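Local coordinates for hypothetical protein PH0156 (Pyrococcus horikoshii, PDB 2P62), which is of unknown function but belongs to a Toprim-like family, and so may act on nucleic acids as topoisomerases and primases of that clan do, at residues A[1-7]-A[57-63]; A[8-14]-A[62-66]; A[39-43]-A[86-90]; A[68-72]-A[107-111]. One frame throughout, in Å; residues are numbered along the deposited sequence.

Contact 1: A[1-7]-A[57-63]; sequences MRIKLII and NIALVII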
loop_
_atom_site.group_PDB
_atom_site.type_symbol
_atom_site.label_atom_id
_atom_site.label_comp_id
_atom_site.label_asym_id
_atom_site.label_seq_id
_atom_site.Cartn_x
_atom_site.Cartn_y
_atom_site.Cartn_z
ATOM N N MET A 1 -31.975 -6.650 -4.895
ATOM C CA MET A 1 -30.692 -7.398 -4.894
ATOM C C MET A 1 -30.443 -8.049 -3.509
ATOM O O MET A 1 -30.827 -7.493 -2.474
ATOM C CB MET A 1 -29.572 -6.409 -5.246
ATOM C CG MET A 1 -28.416 -6.957 -6.062
ATOM S SD MET A 1 -28.694 -7.236 -7.823
ATOM C CE MET A 1 -27.069 -7.788 -8.183
ATOM N N ARG A 2 -29.844 -9.241 -3.488
ATOM C CA ARG A 2 -29.521 -9.900 -2.218
ATOM C C ARG A 2 -28.192 -9.302 -1.789
ATOM O O ARG A 2 -27.264 -9.188 -2.593
ATOM C CB ARG A 2 -29.337 -11.405 -2.392
ATOM C CG ARG A 2 -30.612 -12.178 -2.568
ATOM C CD ARG A 2 -30.548 -13.051 -3.801
ATOM N NE ARG A 2 -29.454 -14.026 -3.790
ATOM C CZ ARG A 2 -29.196 -14.855 -2.786
ATOM N NH1 ARG A 2 -29.938 -14.821 -1.696
ATOM N NH2 ARG A 2 -28.234 -15.757 -2.888
ATOM N N ILE A 3 -28.098 -8.921 -0.524
ATOM C CA ILE A 3 -26.880 -8.316 -0.020
ATOM C C ILE A 3 -26.230 -9.152 1.062
ATOM O O ILE A 3 -26.897 -9.596 1.994
ATOM C CB ILE A 3 -27.139 -6.930 0.589
ATOM C CG1 ILE A 3 -27.871 -6.027 -0.397
ATOM C CG2 ILE A 3 -25.814 -6.283 0.952
ATOM C CD1 ILE A 3 -28.280 -4.731 0.227
ATOM N N LYS A 4 -24.923 -9.349 0.927
ATOM C CA LYS A 4 -24.131 -10.092 1.894
ATOM C C LYS A 4 -22.967 -9.189 2.296
ATOM O O LYS A 4 -22.327 -8.573 1.443
ATOM C CB LYS A 4 -23.591 -11.377 1.273
ATOM C CG LYS A 4 -24.660 -12.292 0.714
ATOM C CD LYS A 4 -24.078 -13.640 0.365
ATOM C CE LYS A 4 -25.132 -14.556 -0.248
ATOM N NZ LYS A 4 -24.544 -15.904 -0.495
ATOM N N LEU A 5 -22.708 -9.106 3.598
ATOM C CA LEU A 5 -21.631 -8.279 4.122
ATOM C C LEU A 5 -20.403 -9.115 4.498
ATOM O O LEU A 5 -20.505 -10.115 5.216
ATOM C CB LEU A 5 -22.128 -7.502 5.350
ATOM C CG LEU A 5 -21.152 -6.557 6.061
ATOM C CD1 LEU A 5 -20.678 -5.485 5.077
ATOM C CD2 LEU A 5 -21.836 -5.909 7.268
ATOM N N ILE A 6 -19.246 -8.698 3.992
ATOM C CA ILE A 6 -17.985 -9.369 4.275
ATOM C C ILE A 6 -17.059 -8.397 5.005
ATOM O O ILE A 6 -16.690 -7.349 4.473
ATOM C CB ILE A 6 -17.294 -9.855 2.985
ATOM C CG1 ILE A 6 -18.249 -10.758 2.194
ATOM C CG2 ILE A 6 -16.007 -10.603 3.348
ATOM C CD1 ILE A 6 -17.638 -11.424 0.961
ATOM N N ILE A 7 -16.702 -8.752 6.235
ATOM C CA ILE A 7 -15.838 -7.921 7.063
ATOM C C ILE A 7 -14.466 -8.550 7.252
ATOM O O ILE A 7 -14.347 -9.651 7.787
ATOM C CB ILE A 7 -16.451 -7.694 8.459
ATOM C CG1 ILE A 7 -17.892 -7.178 8.324
ATOM C CG2 ILE A 7 -15.581 -6.700 9.240
ATOM C CD1 ILE A 7 -18.649 -7.079 9.644
ATOM N N ASN A 57 -28.004 -11.891 -8.966
ATOM C CA ASN A 57 -28.787 -11.157 -7.975
ATOM C C ASN A 57 -28.126 -11.062 -6.594
ATOM O O ASN A 57 -28.795 -10.815 -5.585
ATOM C CB ASN A 57 -30.195 -11.765 -7.843
ATOM C CG ASN A 57 -30.216 -13.078 -7.068
ATOM O OD1 ASN A 57 -31.288 -13.652 -6.831
ATOM N ND2 ASN A 57 -29.047 -13.557 -6.670
ATOM N N ILE A 58 -26.810 -11.252 -6.554
ATOM C CA ILE A 58 -26.068 -11.170 -5.301
ATOM C C ILE A 58 -25.076 -10.015 -5.263
ATOM O O ILE A 58 -24.246 -9.864 -6.160
ATOM C CB ILE A 58 -25.259 -12.445 -5.025
ATOM C CG1 ILE A 58 -26.198 -13.638 -4.796
ATOM C CG2 ILE A 58 -24.341 -12.212 -3.816
ATOM C CD1 ILE A 58 -25.465 -14.939 -4.512
ATOM N N ALA A 59 -25.157 -9.216 -4.204
ATOM C CA ALA A 59 -24.241 -8.101 -4.002
ATOM C C ALA A 59 -23.395 -8.398 -2.763
ATOM O O ALA A 59 -23.930 -8.697 -1.699
ATOM C CB ALA A 59 -25.017 -6.803 -3.800
ATOM N N LEU A 60 -22.076 -8.340 -2.912
ATOM C CA LEU A 60 -21.175 -8.568 -1.792
ATOM C C LEU A 60 -20.550 -7.239 -1.403
ATOM O O LEU A 60 -19.857 -6.607 -2.200
ATOM C CB LEU A 60 -20.073 -9.556 -2.170
ATOM C CG LEU A 60 -20.565 -10.949 -2.559
ATOM C CD1 LEU A 60 -19.411 -11.759 -3.097
ATOM C CD2 LEU A 60 -21.214 -11.627 -1.364
ATOM N N VAL A 61 -20.819 -6.809 -0.175
ATOM C CA VAL A 61 -20.279 -5.565 0.339
ATOM C C VAL A 61 -19.123 -5.935 1.256
ATOM O O VAL A 61 -19.324 -6.525 2.311
ATOM C CB VAL A 61 -21.351 -4.788 1.128
ATOM C CG1 VAL A 61 -20.764 -3.488 1.663
ATOM C CG2 VAL A 61 -22.549 -4.490 0.217
ATOM N N ILE A 62 -17.910 -5.594 0.838
ATOM C CA ILE A 62 -16.710 -5.906 1.604
ATOM C C ILE A 62 -16.148 -4.652 2.265
ATOM O O ILE A 62 -15.946 -3.635 1.602
ATOM C CB ILE A 62 -15.625 -6.489 0.682
ATOM C CG1 ILE A 62 -16.222 -7.620 -0.152
ATOM C CG2 ILE A 62 -14.434 -6.979 1.494
ATOM C CD1 ILE A 62 -15.279 -8.158 -1.164
ATOM N N ILE A 63 -15.894 -4.730 3.569
ATOM C CA ILE A 63 -15.332 -3.599 4.305
ATOM C C ILE A 63 -14.121 -4.052 5.103
ATOM O O ILE A 63 -14.045 -5.208 5.518
ATOM C CB ILE A 63 -16.346 -2.979 5.307
ATOM C CG1 ILE A 63 -16.770 -4.019 6.340
ATOM C CG2 ILE A 63 -17.564 -2.469 4.579
ATOM C CD1 ILE A 63 -17.719 -3.477 7.385
#

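Contact 2: A[8-14]-A[62-66]; sequences VEGKTDE and IIHAE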
loop_
_atom_site.group_PDB
_atom_site.type_symbol
_atom_site.label_atom_id
_atom_site.label_comp_id
_atom_site.label_asym_id
_atom_site.label_seq_id
_atom_site.Cartn_x
_atom_site.Cartn_y
_atom_site.Cartn_z
ATOM N N VAL A 8 -13.434 -7.845 6.804
ATOM C CA VAL A 8 -12.063 -8.319 6.928
ATOM C C VAL A 8 -11.270 -7.285 7.709
ATOM O O VAL A 8 -11.774 -6.193 7.980
ATOM C CB VAL A 8 -11.415 -8.523 5.545
ATOM C CG1 VAL A 8 -12.136 -9.629 4.797
ATOM C CG2 VAL A 8 -11.462 -7.228 4.753
ATOM N N GLU A 9 -10.028 -7.610 8.059
ATOM C CA GLU A 9 -9.211 -6.681 8.834
ATOM C C GLU A 9 -8.523 -5.567 8.048
ATOM O O GLU A 9 -8.572 -4.414 8.461
ATOM C CB GLU A 9 -8.153 -7.435 9.644
ATOM C CG GLU A 9 -7.472 -6.544 10.674
ATOM C CD GLU A 9 -6.427 -7.276 11.490
ATOM O OE1 GLU A 9 -6.666 -8.451 11.844
ATOM O OE2 GLU A 9 -5.372 -6.671 11.790
ATOM N N GLY A 10 -7.881 -5.903 6.931
ATOM C CA GLY A 10 -7.188 -4.886 6.154
ATOM C C GLY A 10 -7.231 -5.049 4.644
ATOM O O GLY A 10 -7.912 -5.935 4.116
ATOM N N LYS A 11 -6.496 -4.181 3.947
ATOM C CA LYS A 11 -6.434 -4.195 2.487
ATOM C C LYS A 11 -5.965 -5.549 1.957
ATOM O O LYS A 11 -6.518 -6.054 0.979
ATOM C CB LYS A 11 -5.486 -3.105 1.983
ATOM C CG LYS A 11 -5.679 -2.724 0.521
ATOM C CD LYS A 11 -6.954 -1.912 0.344
ATOM C CE LYS A 11 -7.034 -1.220 -1.024
ATOM N NZ LYS A 11 -7.123 -2.168 -2.167
ATOM N N THR A 12 -4.949 -6.131 2.592
ATOM C CA THR A 12 -4.436 -7.429 2.154
ATOM C C THR A 12 -5.556 -8.472 2.091
ATOM O O THR A 12 -5.673 -9.208 1.105
ATOM C CB THR A 12 -3.310 -7.960 3.093
ATOM O OG1 THR A 12 -3.749 -7.919 4.459
ATOM C CG2 THR A 12 -2.037 -7.123 2.943
ATOM N N ASP A 13 -6.384 -8.523 3.138
ATOM C CA ASP A 13 -7.495 -9.472 3.194
ATOM C C ASP A 13 -8.550 -9.120 2.154
ATOM O O ASP A 13 -9.182 -10.008 1.586
ATOM C CB ASP A 13 -8.143 -9.494 4.589
ATOM C CG ASP A 13 -7.114 -9.492 5.726
ATOM O OD1 ASP A 13 -6.910 -8.420 6.334
ATOM O OD2 ASP A 13 -6.508 -10.550 6.006
ATOM N N GLU A 14 -8.747 -7.828 1.896
ATOM C CA GLU A 14 -9.738 -7.426 0.901
ATOM C C GLU A 14 -9.306 -7.825 -0.518
ATOM O O GLU A 14 -10.132 -8.254 -1.321
ATOM C CB GLU A 14 -9.999 -5.913 0.959
ATOM C CG GLU A 14 -10.891 -5.400 -0.179
ATOM C CD GLU A 14 -10.813 -3.888 -0.361
ATOM O OE1 GLU A 14 -11.434 -3.145 0.427
ATOM O OE2 GLU A 14 -10.113 -3.439 -1.290
ATOM N N ILE A 62 -17.910 -5.594 0.838
ATOM C CA ILE A 62 -16.710 -5.906 1.604
ATOM C C ILE A 62 -16.148 -4.652 2.265
ATOM O O ILE A 62 -15.946 -3.635 1.602
ATOM C CB ILE A 62 -15.625 -6.489 0.682
ATOM C CG1 ILE A 62 -16.222 -7.620 -0.152
ATOM C CG2 ILE A 62 -14.434 -6.979 1.494
ATOM C CD1 ILE A 62 -15.279 -8.158 -1.164
ATOM N N ILE A 63 -15.894 -4.730 3.569
ATOM C CA ILE A 63 -15.332 -3.599 4.305
ATOM C C ILE A 63 -14.121 -4.052 5.103
ATOM O O ILE A 63 -14.045 -5.208 5.518
ATOM C CB ILE A 63 -16.346 -2.979 5.307
ATOM C CG1 ILE A 63 -16.770 -4.019 6.340
ATOM C CG2 ILE A 63 -17.564 -2.469 4.579
ATOM C CD1 ILE A 63 -17.719 -3.477 7.385
ATOM N N HIS A 64 -13.181 -3.135 5.317
ATOM C CA HIS A 64 -11.977 -3.420 6.094
ATOM C C HIS A 64 -11.556 -2.171 6.865
ATOM O O HIS A 64 -12.156 -1.109 6.695
ATOM C CB HIS A 64 -10.828 -3.857 5.188
ATOM C CG HIS A 64 -10.263 -2.752 4.352
ATOM N ND1 HIS A 64 -10.824 -2.358 3.157
ATOM C CD2 HIS A 64 -9.191 -1.949 4.547
ATOM C CE1 HIS A 64 -10.122 -1.361 2.651
ATOM N NE2 HIS A 64 -9.126 -1.093 3.476
ATOM N N ALA A 65 -10.518 -2.305 7.694
ATOM C CA ALA A 65 -9.997 -1.201 8.513
ATOM C C ALA A 65 -11.143 -0.481 9.223
ATOM O O ALA A 65 -11.149 0.748 9.349
ATOM C CB ALA A 65 -9.205 -0.215 7.638
ATOM N N GLU A 66 -12.121 -1.258 9.674
ATOM C CA GLU A 66 -13.268 -0.692 10.358
ATOM C C GLU A 66 -12.903 -0.373 11.806
ATOM O O GLU A 66 -13.321 0.651 12.350
ATOM C CB GLU A 66 -14.445 -1.671 10.314
ATOM C CG GLU A 66 -15.800 -0.987 10.428
ATOM C CD GLU A 66 -16.112 -0.124 9.214
ATOM O OE1 GLU A 66 -17.040 0.714 9.281
ATOM O OE2 GLU A 66 -15.427 -0.294 8.184
#

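Contact 3: A[39-43]-A[86-90]; sequences IGKWG and LLNVE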
loop_
_atom_site.group_PDB
_atom_site.type_symbol
_atom_site.label_atom_id
_atom_site.label_comp_id
_atom_site.label_asym_id
_atom_site.label_seq_id
_atom_site.Cartn_x
_atom_site.Cartn_y
_atom_site.Cartn_z
ATOM N N ILE A 39 -24.824 5.782 7.078
ATOM C CA ILE A 39 -24.292 5.328 8.355
ATOM C C ILE A 39 -25.406 4.897 9.307
ATOM O O ILE A 39 -25.270 3.915 10.038
ATOM C CB ILE A 39 -23.444 6.437 9.029
ATOM C CG1 ILE A 39 -22.868 5.920 10.354
ATOM C CG2 ILE A 39 -24.290 7.687 9.234
ATOM C CD1 ILE A 39 -21.992 6.921 11.077
ATOM N N GLY A 40 -26.512 5.629 9.286
ATOM C CA GLY A 40 -27.623 5.297 10.157
ATOM C C GLY A 40 -28.095 3.867 10.002
ATOM O O GLY A 40 -28.681 3.300 10.927
ATOM N N LYS A 41 -27.839 3.274 8.839
ATOM C CA LYS A 41 -28.268 1.906 8.586
ATOM C C LYS A 41 -27.149 0.874 8.627
ATOM O O LYS A 41 -27.351 -0.239 9.114
ATOM C CB LYS A 41 -29.004 1.830 7.248
ATOM C CG LYS A 41 -30.274 2.655 7.236
ATOM C CD LYS A 41 -31.308 2.114 6.265
ATOM C CE LYS A 41 -30.854 2.212 4.826
ATOM N NZ LYS A 41 -31.960 1.818 3.909
ATOM N N TRP A 42 -25.973 1.244 8.128
ATOM C CA TRP A 42 -24.836 0.331 8.116
ATOM C C TRP A 42 -23.893 0.480 9.302
ATOM O O TRP A 42 -23.216 -0.477 9.680
ATOM C CB TRP A 42 -24.035 0.491 6.826
ATOM C CG TRP A 42 -24.757 0.012 5.615
ATOM C CD1 TRP A 42 -25.584 0.739 4.808
ATOM C CD2 TRP A 42 -24.714 -1.307 5.066
ATOM N NE1 TRP A 42 -26.056 -0.046 3.786
ATOM C CE2 TRP A 42 -25.540 -1.308 3.922
ATOM C CE3 TRP A 42 -24.061 -2.491 5.431
ATOM C CZ2 TRP A 42 -25.725 -2.448 3.133
ATOM C CZ3 TRP A 42 -24.246 -3.624 4.647
ATOM C CH2 TRP A 42 -25.074 -3.593 3.512
ATOM N N GLY A 43 -23.835 1.674 9.883
ATOM C CA GLY A 43 -22.963 1.890 11.023
ATOM C C GLY A 43 -21.499 2.038 10.651
ATOM O O GLY A 43 -20.616 1.878 11.497
ATOM N N LEU A 86 -35.073 -2.265 6.847
ATOM C CA LEU A 86 -34.456 -1.165 6.101
ATOM C C LEU A 86 -33.237 -1.605 5.270
ATOM O O LEU A 86 -32.711 -0.829 4.476
ATOM C CB LEU A 86 -34.029 -0.055 7.073
ATOM C CG LEU A 86 -35.046 0.342 8.152
ATOM C CD1 LEU A 86 -34.462 1.436 9.045
ATOM C CD2 LEU A 86 -36.341 0.815 7.492
ATOM N N LEU A 87 -32.778 -2.836 5.479
ATOM C CA LEU A 87 -31.638 -3.380 4.746
ATOM C C LEU A 87 -31.928 -4.809 4.342
ATOM O O LEU A 87 -32.479 -5.587 5.124
ATOM C CB LEU A 87 -30.365 -3.371 5.596
ATOM C CG LEU A 87 -29.415 -2.184 5.411
ATOM C CD1 LEU A 87 -28.197 -2.349 6.301
ATOM C CD2 LEU A 87 -28.991 -2.089 3.952
ATOM N N ASN A 88 -31.545 -5.166 3.125
ATOM C CA ASN A 88 -31.777 -6.519 2.659
ATOM C C ASN A 88 -30.533 -7.397 2.835
ATOM O O ASN A 88 -30.070 -8.043 1.890
ATOM C CB ASN A 88 -32.198 -6.505 1.194
ATOM C CG ASN A 88 -32.772 -7.830 0.752
ATOM O OD1 ASN A 88 -32.616 -8.238 -0.397
ATOM N ND2 ASN A 88 -33.448 -8.513 1.671
ATOM N N VAL A 89 -29.998 -7.426 4.049
ATOM C CA VAL A 89 -28.818 -8.226 4.341
ATOM C C VAL A 89 -29.240 -9.579 4.895
ATOM O O VAL A 89 -30.027 -9.657 5.834
ATOM C CB VAL A 89 -27.893 -7.508 5.355
ATOM C CG1 VAL A 89 -26.818 -8.463 5.865
ATOM C CG2 VAL A 89 -27.239 -6.317 4.690
ATOM N N GLU A 90 -28.713 -10.641 4.300
ATOM C CA GLU A 90 -29.056 -11.991 4.721
ATOM C C GLU A 90 -27.875 -12.770 5.300
ATOM O O GLU A 90 -28.063 -13.758 6.006
ATOM C CB GLU A 90 -29.661 -12.761 3.546
ATOM C CG GLU A 90 -28.686 -13.141 2.456
ATOM C CD GLU A 90 -29.395 -13.778 1.266
ATOM O OE1 GLU A 90 -30.567 -14.187 1.412
ATOM O OE2 GLU A 90 -28.777 -13.873 0.189
#

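Contact 4: A[68-72]-A[107-111]; sequences KQRIP and WVLSF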
loop_
_atom_site.group_PDB
_atom_site.type_symbol
_atom_site.label_atom_id
_atom_site.label_comp_id
_atom_site.label_asym_id
_atom_site.label_seq_id
_atom_site.Cartn_x
_atom_site.Cartn_y
_atom_site.Cartn_z
ATOM N N LYS A 68 -11.216 -2.674 15.514
ATOM C CA LYS A 68 -11.489 -3.784 16.423
ATOM C C LYS A 68 -12.644 -3.430 17.361
ATOM O O LYS A 68 -13.290 -4.311 17.930
ATOM C CB LYS A 68 -10.234 -4.091 17.248
ATOM C CG LYS A 68 -10.190 -5.485 17.865
ATOM C CD LYS A 68 -9.912 -6.543 16.810
ATOM C CE LYS A 68 -9.689 -7.910 17.435
ATOM N NZ LYS A 68 -9.262 -8.907 16.418
ATOM N N GLN A 69 -12.906 -2.133 17.504
ATOM C CA GLN A 69 -13.960 -1.652 18.388
ATOM C C GLN A 69 -15.217 -1.189 17.652
ATOM O O GLN A 69 -16.230 -0.861 18.279
ATOM C CB GLN A 69 -13.410 -0.508 19.237
ATOM C CG GLN A 69 -14.343 -0.024 20.323
ATOM C CD GLN A 69 -13.711 1.049 21.178
ATOM O OE1 GLN A 69 -12.671 0.826 21.801
ATOM N NE2 GLN A 69 -14.330 2.226 21.210
ATOM N N ARG A 70 -15.155 -1.168 16.324
ATOM C CA ARG A 70 -16.291 -0.730 15.526
ATOM C C ARG A 70 -17.077 -1.897 14.924
ATOM O O ARG A 70 -18.229 -1.724 14.524
ATOM C CB ARG A 70 -15.823 0.206 14.408
ATOM C CG ARG A 70 -16.833 1.300 14.075
ATOM C CD ARG A 70 -16.623 1.890 12.691
ATOM N NE ARG A 70 -17.589 2.949 12.405
ATOM C CZ ARG A 70 -17.544 4.170 12.933
ATOM N NH1 ARG A 70 -16.572 4.498 13.778
ATOM N NH2 ARG A 70 -18.472 5.065 12.621
ATOM N N ILE A 71 -16.458 -3.077 14.860
ATOM C CA ILE A 71 -17.108 -4.272 14.317
ATOM C C ILE A 71 -18.475 -4.507 14.975
ATOM O O ILE A 71 -19.478 -4.711 14.287
ATOM C CB ILE A 71 -16.240 -5.547 14.531
ATOM C CG1 ILE A 71 -14.879 -5.397 13.846
ATOM C CG2 ILE A 71 -16.979 -6.776 14.016
ATOM C CD1 ILE A 71 -14.938 -5.188 12.351
ATOM N N PRO A 72 -18.532 -4.493 16.317
ATOM C CA PRO A 72 -19.816 -4.709 16.990
ATOM C C PRO A 72 -20.794 -3.578 16.680
ATOM O O PRO A 72 -22.009 -3.778 16.602
ATOM C CB PRO A 72 -19.428 -4.753 18.467
ATOM C CG PRO A 72 -18.244 -3.831 18.524
ATOM C CD PRO A 72 -17.461 -4.257 17.302
ATOM N N TRP A 107 -15.435 -14.595 19.627
ATOM C CA TRP A 107 -15.238 -13.171 19.376
ATOM C C TRP A 107 -16.517 -12.539 18.803
ATOM O O TRP A 107 -17.030 -11.541 19.322
ATOM C CB TRP A 107 -14.048 -12.990 18.425
ATOM C CG TRP A 107 -13.687 -11.565 18.122
ATOM C CD1 TRP A 107 -13.450 -10.563 19.020
ATOM C CD2 TRP A 107 -13.536 -10.982 16.819
ATOM N NE1 TRP A 107 -13.164 -9.390 18.353
ATOM C CE2 TRP A 107 -13.210 -9.620 17.004
ATOM C CE3 TRP A 107 -13.642 -11.482 15.513
ATOM C CZ2 TRP A 107 -12.995 -8.746 15.931
ATOM C CZ3 TRP A 107 -13.427 -10.612 14.440
ATOM C CH2 TRP A 107 -13.106 -9.258 14.659
ATOM N N VAL A 108 -17.053 -13.136 17.748
ATOM C CA VAL A 108 -18.268 -12.618 17.144
ATOM C C VAL A 108 -19.452 -12.721 18.108
ATOM O O VAL A 108 -20.200 -11.763 18.294
ATOM C CB VAL A 108 -18.585 -13.381 15.844
ATOM C CG1 VAL A 108 -19.920 -12.910 15.255
ATOM C CG2 VAL A 108 -17.458 -13.161 14.850
ATOM N N LEU A 109 -19.608 -13.890 18.720
ATOM C CA LEU A 109 -20.698 -14.128 19.657
ATOM C C LEU A 109 -20.768 -13.062 20.759
ATOM O O LEU A 109 -21.861 -12.659 21.182
ATOM C CB LEU A 109 -20.548 -15.517 20.284
ATOM C CG LEU A 109 -21.779 -15.979 21.068
ATOM C CD1 LEU A 109 -22.941 -16.209 20.100
ATOM C CD2 LEU A 109 -21.464 -17.245 21.827
ATOM N N SER A 110 -19.602 -12.616 21.225
ATOM C CA SER A 110 -19.518 -11.598 22.274
ATOM C C SER A 110 -20.058 -10.238 21.815
ATOM O O SER A 110 -20.233 -9.337 22.631
ATOM C CB SER A 110 -18.066 -11.420 22.739
ATOM O OG SER A 110 -17.329 -10.612 21.817
ATOM N N PHE A 111 -20.308 -10.092 20.516
ATOM C CA PHE A 111 -20.843 -8.846 19.965
ATOM C C PHE A 111 -22.367 -8.873 19.916
ATOM O O PHE A 111 -23.005 -7.833 19.784
ATOM C CB PHE A 111 -20.311 -8.613 18.540
ATOM C CG PHE A 111 -18.822 -8.447 18.468
ATOM C CD1 PHE A 111 -18.112 -8.894 17.361
ATOM C CD2 PHE A 111 -18.126 -7.877 19.525
ATOM C CE1 PHE A 111 -16.732 -8.783 17.313
ATOM C CE2 PHE A 111 -16.744 -7.761 19.489
ATOM C CZ PHE A 111 -16.047 -8.216 18.381
#

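Contact 1: A[1-7]-A[57-63]
I6 N bonds to V61 O toward the C-terminal end of a parallel strand pair, and the 2-7 and 58-63 ladder illustrates how the central sheet of a Toprim-like α/β fold is stitched: R2, K4 and I6 each give and take a backbone bond across the gap. Typical is the bond from V61 N to K4 O, 2.8 Å long. Side chains then alternate. I3, L5 and I7 share one face with A59, V61 and I63, a face to which helix 71-84 contributes V78 and I71; R2, K4 and I6 share the other with I58, L60 and I62.

On the second face, K4 and L60 run side by side and point the same way, the lysine CB 3.6 Å from L60 CD2. With CG anti to the carbonyl carbon (chi1 -57°) and an extended chain beyond it, K4 carries its buried ammonium past the leucine to a salt bridge with E91 and hydrogen bonds with the backbone oxygens of M239 and G241. R2 behaves differently: its chain bends twice, folding NH2 against I58 CD1 at 3.3 Å while NH1 pairs with E90.

On the first face, L5 swings CG anti to its own N (chi1 -180°), which brings CD1 slantwise against V61, 4.0 Å from CG1. I7 and I63 lie alongside each other, CG1 of I7 being 3.8 Å from CD1 of I63. Nearer the N terminus, I3 and V61 meet at an angle through their branches, with I3 CG2 3.8 Å from V61 CG2.

Contact 2: A[8-14]-A[62-66]
E14 and H64 form the centre of this contact, the carboxylate and imidazole planes turned 82° against each other, with E14 OE1 2.9 Å from H64 ND1. The ring is hemmed in by the start of helix 11-23: K11 CA lies over one face toward the rim, G10 C approaches obliquely, and K11 CD comes within 3.9 Å of H64 NE2. Behind the ring, H64 CB packs 3.5 Å from V8 CG2. A chi1 of 71° places H64 CG between its own N and carbonyl carbon, leaning the ring onto the helix start.

One shell out, K11 NZ makes a weak salt bridge with E14 OE2, while E14 CG rests on I62 CG2. Were H64 replaced by alanine, E14 OE1 would probably lose its near polar neighbour, and a gap would be likely to open beside G10 and K11. Parallel pairing runs out here, its last bond going from V8 N to I63 O (3.0 Å); the chain then turns into the helix through V-E-G, so that E9 probably corresponds to the conserved glutamate that follows the first strand in Toprim domains.

The turn is pinned by A65 N, which bonds to E9 O from well above the carbonyl plane. G10 is the N-cap, and its N donates to the anti lone pair of D13 OD1 (2.8 Å), the backbone-to-side-chain half of a capping box. Beyond, D202 of the second subunit packs on K11 and T12.

Contact 3: A[39-43]-A[86-90]
L87 lies across the indole of W42, and the turn of the ring decides how the two segments fit. With chi2 near 90° the indole presents a face to the leucine: L87 CD1 sits above it, 3.9 Å from the centroid of the five-membered ring and 16° off the normal, a CH-pi contact. The other methyl slides toward the benzene side, L87 CD2 lying 3.4 Å from W42 CZ2. At the far end of the indole, V89 CG2 comes in obliquely, 3.7 Å from CH2 of W42.

K41 crosses L86 at about a right angle, with its CD 3.6 Å from L86 CB. A bend at chi3 (-65°) directs the ammonium onto the backbone, where K41 NZ bonds to L86 O at 2.8 Å, its approach slightly tilted from the carbonyl plane. K41 O, meanwhile, accepts a hydrogen bond from S81 OG and also touches L87 CD1.

Further in, W42 meets F37 edge-to-face and packs on I3, L5 and V78. Trimming W42 to a serine is likely to leave L87 CD1 and V89 CG2 without the surface they rest on and a gap above strand 2-7.

The short helix 39-42 is thus clamped onto the turn where helix 71-84 returns to strand 89-97, the second loop of a beta-alpha-beta crossover that began with strand 58-63, as expected of a Toprim-like α/β sheet.

Contact 4: A[68-72]-A[107-111]
K68 and W107 supply the charged part of this contact, a cation-pi pair. K68 NZ is 4.3 Å from the centroid of the six-membered ring of W107 and 31° off its normal, so the ammonium rides off-centre near CZ2. W107 holds CG anti to its own N (chi1 -177°), which extends the indole toward the lysine. R96 makes a second cation-pi contact with the same indole.

CH-pi packing joins P72 to F111: the proline CD stands over the centre of the phenyl face, 4.2 Å from the F111 centroid. The opposite face of that phenyl lies against W107 O, and W107 CZ2 meets its edge.

Apolar contacts fill in between. P72 CB comes to 3.5 Å from F111 CD2, and I71 spans both rings, its CG2 3.9 Å from F111 CE1 and its CG1 touching W107 CH2 more loosely.

No hydrogen bond crosses between the segments; within 107-111, S110 OG donates to W107 O (2.7 Å) and F111 N to V108 O, fixing the turn that bears the phenyl. The start of helix 71-84 and the loop leading into it are thereby joined to the C-terminal part of helix 104-109 and the residues after it, a pairing of neighbouring helices laid against the sheet of an α/β fold.

From the N terminus, strand 2-7 opens contact 1 and the turn into helix 11-23 opens contact 2; both close on the stretch around strand 58-63, sharing I62 and I63, so the loop through strand 51-55 is shut twice. Contact 3 starts inside that loop at 39-43 and ends beyond it at 86-90, crossing both. Contact 4 begins only after contacts 1 and 2 have closed, yet crosses contact 3 by running from 68-72 to 107-111. Direct touches connect them: R2 pairs with E90 between contacts 1 and 3, and I71 packs on I7 and E66. Together they tie the parallel sheet centre to helix 11-23, set helix 39-42 on the turn before strand 89-97, and join helix 71-84 to helix 104-109.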